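Local coordinates for pyruvate kinase (Pyrobaculum aerophilum, PDB 3QTG), which catalyses the last step of glycolysis, transferring the phosphoryl group of phosphoenolpyruvate to ADP to give pyruvate and ATP, with the help of a divalent metal cation, at residues A[63-68]-A[194-199]; A[268-273]-A[309-314]. All blocks are in the same frame, centred on the assembly; numbering follows the deposited sequence.

How the contacts relate
Both contacts belong to the eight-stranded TIM barrel of the subunit and lie on opposite sides of the chain's centre, with centres 29 Å apart and nearest atoms about 15 Å apart. Contact 1 comes first along the chain. It ties helix 54-71, which leads into barrel strand 76-80, to the loop leading into strand 199-202, the next strand round the barrel. Contact 2 follows in series and pairs helix 266-279, ahead of strand 284-287, with helix 302-313, ahead of strand 318-321. Each therefore joins elements that precede neighbouring strands. Contact 1 borders helix 406-412 of the same chain, whereas contact 2 lies at an interface between subunits of the homotetramer.

Contact 1: A[63-68]-A[194-199]; sequences AVRSYE and RDNIDY
Arg65 reaches from helix 54-71 to the loop before strand 199-202, joining the entrances to two neighbouring strands of the TIM barrel. Its NH2 makes a salt bridge to Asp198 OD2 at 2.8 Å, a nearly straight hydrogen bond (165°) that meets the carboxylate oxygen on its syn side and lies in the guanidinium plane. The same nitrogen also donates to the backbone O of Asn196 at 2.8 Å, from above that carbonyl's plane. NE takes the side-chain oxygen, Asn196 OD1, also at 2.8 Å but with a more bent angle of 131°. Asn196 is thus gripped side-on by two nitrogens, its amide nearly coplanar with the guanidinium. On the helix side, Arg65 NH1 bridges to Glu68 OE1 at 2.7 Å, and it also donates to Leu75 O. With every nitrogen engaged, the guanidinium's rotation is fixed, and Arg65 probably offsets the charges of Glu68 and Asp198, whose OE1 and OD2 stay 6.3 Å apart. Both acids have further partners: Asp198 OD2 accepts from Val77 N on strand 76-80, and Glu68 OE2 pairs with Arg410 of helix 406-412. Arg65 also packs on Val77, and Asn196 on Arg410. The bend at chi2 (-52°) turns the arginine chain alongside the asparagine, and Arg65 CD lies 3.3 Å from Asn196 OD1.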
ATOM      1  N   ALA A  63      38.520   8.237  34.697  1.00 54.38           N
ATOM      2  CA  ALA A  63      39.248   8.295  33.428  1.00 53.91           C
ATOM      3  C   ALA A  63      38.308   8.581  32.238  1.00 52.97           C
ATOM      4  O   ALA A  63      38.670   9.288  31.282  1.00 52.68           O
ATOM      5  CB  ALA A  63      40.007   6.993  33.203  1.00 53.96           C
ATOM      6  N   VAL A  64      37.098   8.031  32.312  1.00 51.68           N
ATOM      7  CA  VAL A  64      36.076   8.259  31.287  1.00 50.34           C
ATOM      8  C   VAL A  64      35.646   9.732  31.277  1.00 50.43           C
ATOM      9  O   VAL A  64      35.628  10.370  30.221  1.00 49.23           O
ATOM     10  CB  VAL A  64      34.865   7.299  31.498  1.00 49.77           C
ATOM     11  CG1 VAL A  64      33.592   7.788  30.760  1.00 47.84           C
ATOM     12  CG2 VAL A  64      35.261   5.875  31.099  1.00 49.08           C
ATOM     13  N   ARG A  65      35.335  10.262  32.464  1.00 50.76           N
ATOM     14  CA  ARG A  65      34.831  11.641  32.615  1.00 51.10           C
ATOM     15  C   ARG A  65      35.908  12.675  32.326  1.00 51.88           C
ATOM     16  O   ARG A  65      35.614  13.783  31.858  1.00 51.86           O
ATOM     17  CB  ARG A  65      34.252  11.867  34.014  1.00 50.85           C
ATOM     18  CG  ARG A  65      32.979  11.072  34.291  1.00 49.86           C
ATOM     19  CD  ARG A  65      31.912  11.272  33.186  1.00 47.67           C
ATOM     20  NE  ARG A  65      30.724  10.483  33.502  1.00 46.97           N
ATOM     21  CZ  ARG A  65      29.846  10.009  32.622  1.00 45.60           C
ATOM     22  NH1 ARG A  65      29.990  10.218  31.313  1.00 43.60           N
ATOM     23  NH2 ARG A  65      28.815   9.310  33.067  1.00 44.29           N
ATOM     24  N   SER A  66      37.151  12.286  32.589  1.00 52.36           N
ATOM     25  CA  SER A  66      38.314  13.114  32.296  1.00 53.52           C
ATOM     26  C   SER A  66      38.479  13.254  30.775  1.00 52.58           C
ATOM     27  O   SER A  66      38.701  14.345  30.259  1.00 52.40           O
ATOM     28  CB  SER A  66      39.559  12.501  32.955  1.00 53.94           C
ATOM     29  OG  SER A  66      40.733  13.172  32.544  1.00 56.14           O
ATOM     30  N   TYR A  67      38.341  12.136  30.070  1.00 52.24           N
ATOM     31  CA  TYR A  67      38.406  12.109  28.607  1.00 51.68           C
ATOM     32  C   TYR A  67      37.269  12.929  28.006  1.00 52.25           C
ATOM     33  O   TYR A  67      37.476  13.716  27.079  1.00 51.81           O
ATOM     34  CB  TYR A  67      38.332  10.663  28.101  1.00 50.58           C
ATOM     35  CG  TYR A  67      37.985  10.594  26.627  1.00 49.54           C
ATOM     36  CD1 TYR A  67      38.987  10.637  25.659  1.00 49.44           C
ATOM     37  CD2 TYR A  67      36.653  10.519  26.204  1.00 46.45           C
ATOM     38  CE1 TYR A  67      38.674  10.591  24.316  1.00 49.14           C
ATOM     39  CE2 TYR A  67      36.327  10.483  24.863  1.00 45.39           C
ATOM     40  CZ  TYR A  67      37.337  10.516  23.927  1.00 47.67           C
ATOM     41  OH  TYR A  67      37.038  10.502  22.602  1.00 45.54           O
ATOM     42  N   GLU A  68      36.067  12.712  28.543  1.00 52.86           N
ATOM     43  CA  GLU A  68      34.865  13.411  28.120  1.00 54.10           C
ATOM     44  C   GLU A  68      35.034  14.932  28.188  1.00 55.10           C
ATOM     45  O   GLU A  68      34.627  15.641  27.266  1.00 54.42           O
ATOM     46  CB  GLU A  68      33.676  12.949  28.966  1.00 53.70           C
ATOM     47  CG  GLU A  68      32.555  13.977  29.133  1.00 54.41           C
ATOM     48  CD  GLU A  68      31.277  13.351  29.662  1.00 54.65           C
ATOM     49  OE1 GLU A  68      31.224  12.093  29.771  1.00 56.27           O
ATOM     50  OE2 GLU A  68      30.329  14.110  29.968  1.00 54.11           O
ATOM     51  N   ARG A 194      27.050   7.986  42.137  1.00 56.41           N
ATOM     52  CA  ARG A 194      25.821   7.670  41.438  1.00 55.54           C
ATOM     53  C   ARG A 194      25.432   8.690  40.375  1.00 55.29           C
ATOM     54  O   ARG A 194      24.679   8.362  39.450  1.00 54.51           O
ATOM     55  CB  ARG A 194      24.682   7.529  42.440  1.00 55.90           C
ATOM     56  CG  ARG A 194      24.456   8.779  43.260  1.00 56.69           C
ATOM     57  CD  ARG A 194      23.227   8.641  44.093  1.00 58.60           C
ATOM     58  NE  ARG A 194      22.971   9.829  44.906  1.00 59.86           N
ATOM     59  CZ  ARG A 194      23.477  10.005  46.121  1.00 61.22           C
ATOM     60  NH1 ARG A 194      24.273   9.086  46.639  1.00 60.07           N
ATOM     61  NH2 ARG A 194      23.194  11.098  46.812  1.00 63.16           N
ATOM     62  N   ASP A 195      25.919   9.926  40.512  1.00 55.36           N
ATOM     63  CA  ASP A 195      25.566  10.973  39.567  1.00 55.14           C
ATOM     64  C   ASP A 195      26.314  10.805  38.225  1.00 53.60           C
ATOM     65  O   ASP A 195      25.952  11.395  37.209  1.00 52.03           O
ATOM     66  CB  ASP A 195      25.742  12.366  40.199  1.00 56.70           C
ATOM     67  CG  ASP A 195      24.545  12.762  41.094  1.00 59.95           C
ATOM     68  OD1 ASP A 195      23.443  12.167  40.945  1.00 63.13           O
ATOM     69  OD2 ASP A 195      24.696  13.666  41.942  1.00 62.83           O
ATOM     70  N   ASN A 196      27.345   9.965  38.246  1.00 52.37           N
ATOM     71  CA  ASN A 196      28.132   9.671  37.065  1.00 50.71           C
ATOM     72  C   ASN A 196      27.739   8.374  36.362  1.00 48.72           C
ATOM     73  O   ASN A 196      28.411   7.950  35.428  1.00 48.17           O
ATOM     74  CB  ASN A 196      29.615   9.659  37.428  1.00 51.52           C
ATOM     75  CG  ASN A 196      30.277  10.981  37.159  1.00 52.47           C
ATOM     76  OD1 ASN A 196      30.242  11.483  36.037  1.00 51.28           O
ATOM     77  ND2 ASN A 196      30.892  11.559  38.190  1.00 52.83           N
ATOM     78  N   ILE A 197      26.644   7.761  36.802  1.00 47.29           N
ATOM     79  CA  ILE A 197      26.193   6.490  36.235  1.00 45.79           C
ATOM     80  C   ILE A 197      24.880   6.633  35.436  1.00 44.95           C
ATOM     81  O   ILE A 197      23.827   6.993  35.984  1.00 45.14           O
ATOM     82  CB  ILE A 197      26.051   5.400  37.303  1.00 46.08           C
ATOM     83  CG1 ILE A 197      27.386   5.191  38.036  1.00 46.74           C
ATOM     84  CG2 ILE A 197      25.612   4.104  36.668  1.00 45.51           C
ATOM     85  CD1 ILE A 197      27.300   4.186  39.116  1.00 47.73           C
ATOM     86  N   ASP A 198      24.961   6.318  34.149  1.00 42.90           N
ATOM     87  CA  ASP A 198      23.903   6.640  33.201  1.00 41.88           C
ATOM     88  C   ASP A 198      22.936   5.474  32.993  1.00 40.47           C
ATOM     89  O   ASP A 198      21.749   5.684  32.793  1.00 41.30           O
ATOM     90  CB  ASP A 198      24.536   7.110  31.885  1.00 41.65           C
ATOM     91  CG  ASP A 198      25.565   8.253  32.105  1.00 42.64           C
ATOM     92  OD1 ASP A 198      25.194   9.281  32.729  1.00 43.43           O
ATOM     93  OD2 ASP A 198      26.736   8.123  31.666  1.00 41.59           O
ATOM     94  N   TYR A 199      23.445   4.252  33.072  1.00 39.02           N
ATOM     95  CA  TYR A 199      22.627   3.050  32.884  1.00 38.09           C
ATOM     96  C   TYR A 199      23.013   1.999  33.895  1.00 37.93           C
ATOM     97  O   TYR A 199      24.190   1.832  34.196  1.00 37.96           O
ATOM     98  CB  TYR A 199      22.855   2.459  31.491  1.00 37.09           C
ATOM     99  CG  TYR A 199      22.290   3.288  30.359  1.00 38.38           C
ATOM    100  CD1 TYR A 199      21.053   2.965  29.784  1.00 36.38           C
ATOM    101  CD2 TYR A 199      22.991   4.392  29.856  1.00 37.13           C
ATOM    102  CE1 TYR A 199      20.531   3.731  28.742  1.00 36.12           C
ATOM    103  CE2 TYR A 199      22.480   5.155  28.829  1.00 35.81           C
ATOM    104  CZ  TYR A 199      21.249   4.821  28.278  1.00 36.40           C
ATOM    105  OH  TYR A 199      20.749   5.569  27.241  1.00 37.60           O
TER

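Contact 2: A[268-273]-A[309-314]; sequences IVQRRI and FTTASM
Segments 268-273 and 309-314 come closest at Arg271 and Met314, whose CA atoms are 8.2 Å apart, a spacing bridged by side chains. The polar link is one hydrogen bond: Gln270 NE2 donates to Thr311 OG1 at 3.2 Å, with an N-H...O angle of 155° and the oxygen in the amide plane. Gln270 spans the gap because its chain is fully extended, CG anti to the backbone N (chi1 177°), and it meets the threonine at about a right angle. The amide's other end, OE1, accepts from Arg254, while Thr311 OG1 is also hydrogen-bonded to Asp307 O one turn back on its own helix. Beside this bond, the methyl of Met314 presses on the stem of Arg271, with CE 3.6 Å from both CA and CG of the arginine. A bend at chi3 (85°) swings that methyl against the opposing helix. The Arg271 guanidinium hydrogen-bonds to Ser313 OG and Glu346 O of the second subunit, and Phe309 of that subunit packs on the same arginine. Helix 266-279 also touches helix 234-238, where Val269 and Arg272 pack on Val237, with Ile273 resting on barrel strand 249-253 and Val269 on helix 254-257.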
ATOM      1  N   ILE A 268      17.081 -16.820  15.485  1.00 37.66           N
ATOM      2  CA  ILE A 268      15.659 -16.517  15.556  1.00 37.98           C
ATOM      3  C   ILE A 268      15.245 -15.800  16.872  1.00 36.69           C
ATOM      4  O   ILE A 268      14.416 -14.891  16.849  1.00 36.58           O
ATOM      5  CB  ILE A 268      14.795 -17.773  15.210  1.00 39.14           C
ATOM      6  CG1 ILE A 268      14.443 -17.767  13.719  1.00 41.04           C
ATOM      7  CG2 ILE A 268      13.499 -17.851  16.036  1.00 40.66           C
ATOM      8  CD1 ILE A 268      14.179 -16.338  13.150  1.00 44.20           C
ATOM      9  N   VAL A 269      15.850 -16.186  17.996  1.00 35.69           N
ATOM     10  CA  VAL A 269      15.559 -15.566  19.284  1.00 35.35           C
ATOM     11  C   VAL A 269      16.077 -14.116  19.314  1.00 34.94           C
ATOM     12  O   VAL A 269      15.355 -13.224  19.724  1.00 34.46           O
ATOM     13  CB  VAL A 269      16.097 -16.431  20.495  1.00 35.45           C
ATOM     14  CG1 VAL A 269      16.056 -15.664  21.787  1.00 35.44           C
ATOM     15  CG2 VAL A 269      15.305 -17.726  20.638  1.00 35.31           C
ATOM     16  N   GLN A 270      17.315 -13.890  18.862  1.00 34.85           N
ATOM     17  CA  GLN A 270      17.849 -12.544  18.680  1.00 35.58           C
ATOM     18  C   GLN A 270      16.907 -11.687  17.830  1.00 35.54           C
ATOM     19  O   GLN A 270      16.580 -10.554  18.187  1.00 35.07           O
ATOM     20  CB  GLN A 270      19.227 -12.591  18.014  1.00 34.35           C
ATOM     21  CG  GLN A 270      19.795 -11.195  17.729  1.00 37.21           C
ATOM     22  CD  GLN A 270      21.231 -11.217  17.214  1.00 38.66           C
ATOM     23  OE1 GLN A 270      22.063 -12.016  17.669  1.00 45.93           O
ATOM     24  NE2 GLN A 270      21.528 -10.345  16.262  1.00 38.75           N
ATOM     25  N   ARG A 271      16.480 -12.230  16.693  1.00 36.33           N
ATOM     26  CA  ARG A 271      15.587 -11.491  15.813  1.00 37.58           C
ATOM     27  C   ARG A 271      14.292 -11.135  16.535  1.00 37.56           C
ATOM     28  O   ARG A 271      13.842 -10.000  16.461  1.00 37.76           O
ATOM     29  CB  ARG A 271      15.316 -12.296  14.536  1.00 38.47           C
ATOM     30  CG  ARG A 271      14.562 -11.556  13.497  1.00 41.59           C
ATOM     31  CD  ARG A 271      14.128 -12.497  12.373  1.00 47.82           C
ATOM     32  NE  ARG A 271      15.219 -12.799  11.456  1.00 48.63           N
ATOM     33  CZ  ARG A 271      15.061 -13.451  10.306  1.00 50.77           C
ATOM     34  NH1 ARG A 271      13.858 -13.873   9.938  1.00 51.53           N
ATOM     35  NH2 ARG A 271      16.105 -13.673   9.519  1.00 49.85           N
ATOM     36  N   ARG A 272      13.708 -12.091  17.254  1.00 37.50           N
ATOM     37  CA  ARG A 272      12.463 -11.829  17.972  1.00 38.86           C
ATOM     38  C   ARG A 272      12.607 -10.762  19.085  1.00 36.41           C
ATOM     39  O   ARG A 272      11.717  -9.924  19.255  1.00 35.49           O
ATOM     40  CB  ARG A 272      11.812 -13.131  18.484  1.00 39.10           C
ATOM     41  CG  ARG A 272      10.717 -12.910  19.553  1.00 43.58           C
ATOM     42  CD  ARG A 272       9.683 -14.083  19.646  1.00 44.51           C
ATOM     43  NE  ARG A 272      10.176 -15.221  20.438  1.00 53.20           N
ATOM     44  CZ  ARG A 272      10.780 -16.305  19.934  1.00 55.23           C
ATOM     45  NH1 ARG A 272      10.988 -16.421  18.620  1.00 58.07           N
ATOM     46  NH2 ARG A 272      11.186 -17.276  20.749  1.00 54.11           N
ATOM     47  N   ILE A 273      13.718 -10.776  19.820  1.00 35.17           N
ATOM     48  CA  ILE A 273      13.962  -9.728  20.824  1.00 33.40           C
ATOM     49  C   ILE A 273      14.073  -8.333  20.190  1.00 33.34           C
ATOM     50  O   ILE A 273      13.501  -7.350  20.698  1.00 31.47           O
ATOM     51  CB  ILE A 273      15.213  -9.996  21.712  1.00 33.77           C
ATOM     52  CG1 ILE A 273      15.054 -11.298  22.533  1.00 33.23           C
ATOM     53  CG2 ILE A 273      15.430  -8.797  22.640  1.00 31.69           C
ATOM     54  CD1 ILE A 273      16.365 -11.992  22.938  1.00 32.71           C
ATOM     55  N   PHE A 309      27.975  -7.079  10.836  1.00 37.45           N
ATOM     56  CA  PHE A 309      27.361  -6.341   9.752  1.00 37.07           C
ATOM     57  C   PHE A 309      25.841  -6.592   9.784  1.00 37.05           C
ATOM     58  O   PHE A 309      25.078  -5.659   9.797  1.00 36.82           O
ATOM     59  CB  PHE A 309      27.979  -6.712   8.399  1.00 37.76           C
ATOM     60  CG  PHE A 309      27.368  -5.978   7.234  1.00 38.07           C
ATOM     61  CD1 PHE A 309      27.920  -4.779   6.783  1.00 38.68           C
ATOM     62  CD2 PHE A 309      26.227  -6.472   6.605  1.00 38.58           C
ATOM     63  CE1 PHE A 309      27.353  -4.097   5.709  1.00 39.16           C
ATOM     64  CE2 PHE A 309      25.637  -5.790   5.535  1.00 39.61           C
ATOM     65  CZ  PHE A 309      26.201  -4.606   5.088  1.00 39.50           C
ATOM     66  N   THR A 310      25.415  -7.846   9.845  1.00 37.23           N
ATOM     67  CA  THR A 310      23.981  -8.161   9.791  1.00 38.15           C
ATOM     68  C   THR A 310      23.194  -7.824  11.073  1.00 38.00           C
ATOM     69  O   THR A 310      22.036  -7.398  11.014  1.00 38.76           O
ATOM     70  CB  THR A 310      23.732  -9.613   9.360  1.00 38.20           C
ATOM     71  OG1 THR A 310      24.448 -10.491  10.223  1.00 39.19           O
ATOM     72  CG2 THR A 310      24.224  -9.850   7.940  1.00 37.73           C
ATOM     73  N   THR A 311      23.811  -8.008  12.230  1.00 37.75           N
ATOM     74  CA  THR A 311      23.204  -7.550  13.489  1.00 36.98           C
ATOM     75  C   THR A 311      22.923  -6.032  13.460  1.00 36.89           C
ATOM     76  O   THR A 311      21.800  -5.604  13.772  1.00 36.17           O
ATOM     77  CB  THR A 311      24.087  -7.965  14.695  1.00 37.24           C
ATOM     78  OG1 THR A 311      24.153  -9.401  14.737  1.00 37.22           O
ATOM     79  CG2 THR A 311      23.531  -7.456  16.008  1.00 36.27           C
ATOM     80  N   ALA A 312      23.928  -5.235  13.068  1.00 36.12           N
ATOM     81  CA  ALA A 312      23.751  -3.791  12.914  1.00 36.67           C
ATOM     82  C   ALA A 312      22.669  -3.391  11.886  1.00 37.18           C
ATOM     83  O   ALA A 312      21.921  -2.437  12.132  1.00 36.87           O
ATOM     84  CB  ALA A 312      25.085  -3.085  12.606  1.00 35.51           C
ATOM     85  N   SER A 313      22.603  -4.112  10.758  1.00 37.98           N
ATOM     86  CA  SER A 313      21.580  -3.905   9.707  1.00 39.50           C
ATOM     87  C   SER A 313      20.147  -4.001  10.175  1.00 39.27           C
ATOM     88  O   SER A 313      19.273  -3.367   9.592  1.00 38.48           O
ATOM     89  CB  SER A 313      21.737  -4.930   8.580  1.00 39.87           C
ATOM     90  OG  SER A 313      22.854  -4.600   7.799  1.00 44.37           O
ATOM     91  N   MET A 314      19.908  -4.831  11.193  1.00 39.82           N
ATOM     92  CA  MET A 314      18.572  -5.000  11.771  1.00 41.48           C
ATOM     93  C   MET A 314      18.079  -3.700  12.381  1.00 38.77           C
ATOM     94  O   MET A 314      16.893  -3.542  12.632  1.00 38.15           O
ATOM     95  CB  MET A 314      18.588  -6.042  12.884  1.00 41.05           C
ATOM     96  CG  MET A 314      18.726  -7.486  12.470  1.00 44.99           C
ATOM     97  SD  MET A 314      18.439  -8.517  13.949  1.00 49.01           S
ATOM     98  CE  MET A 314      16.651  -8.597  13.877  1.00 49.96           C
TER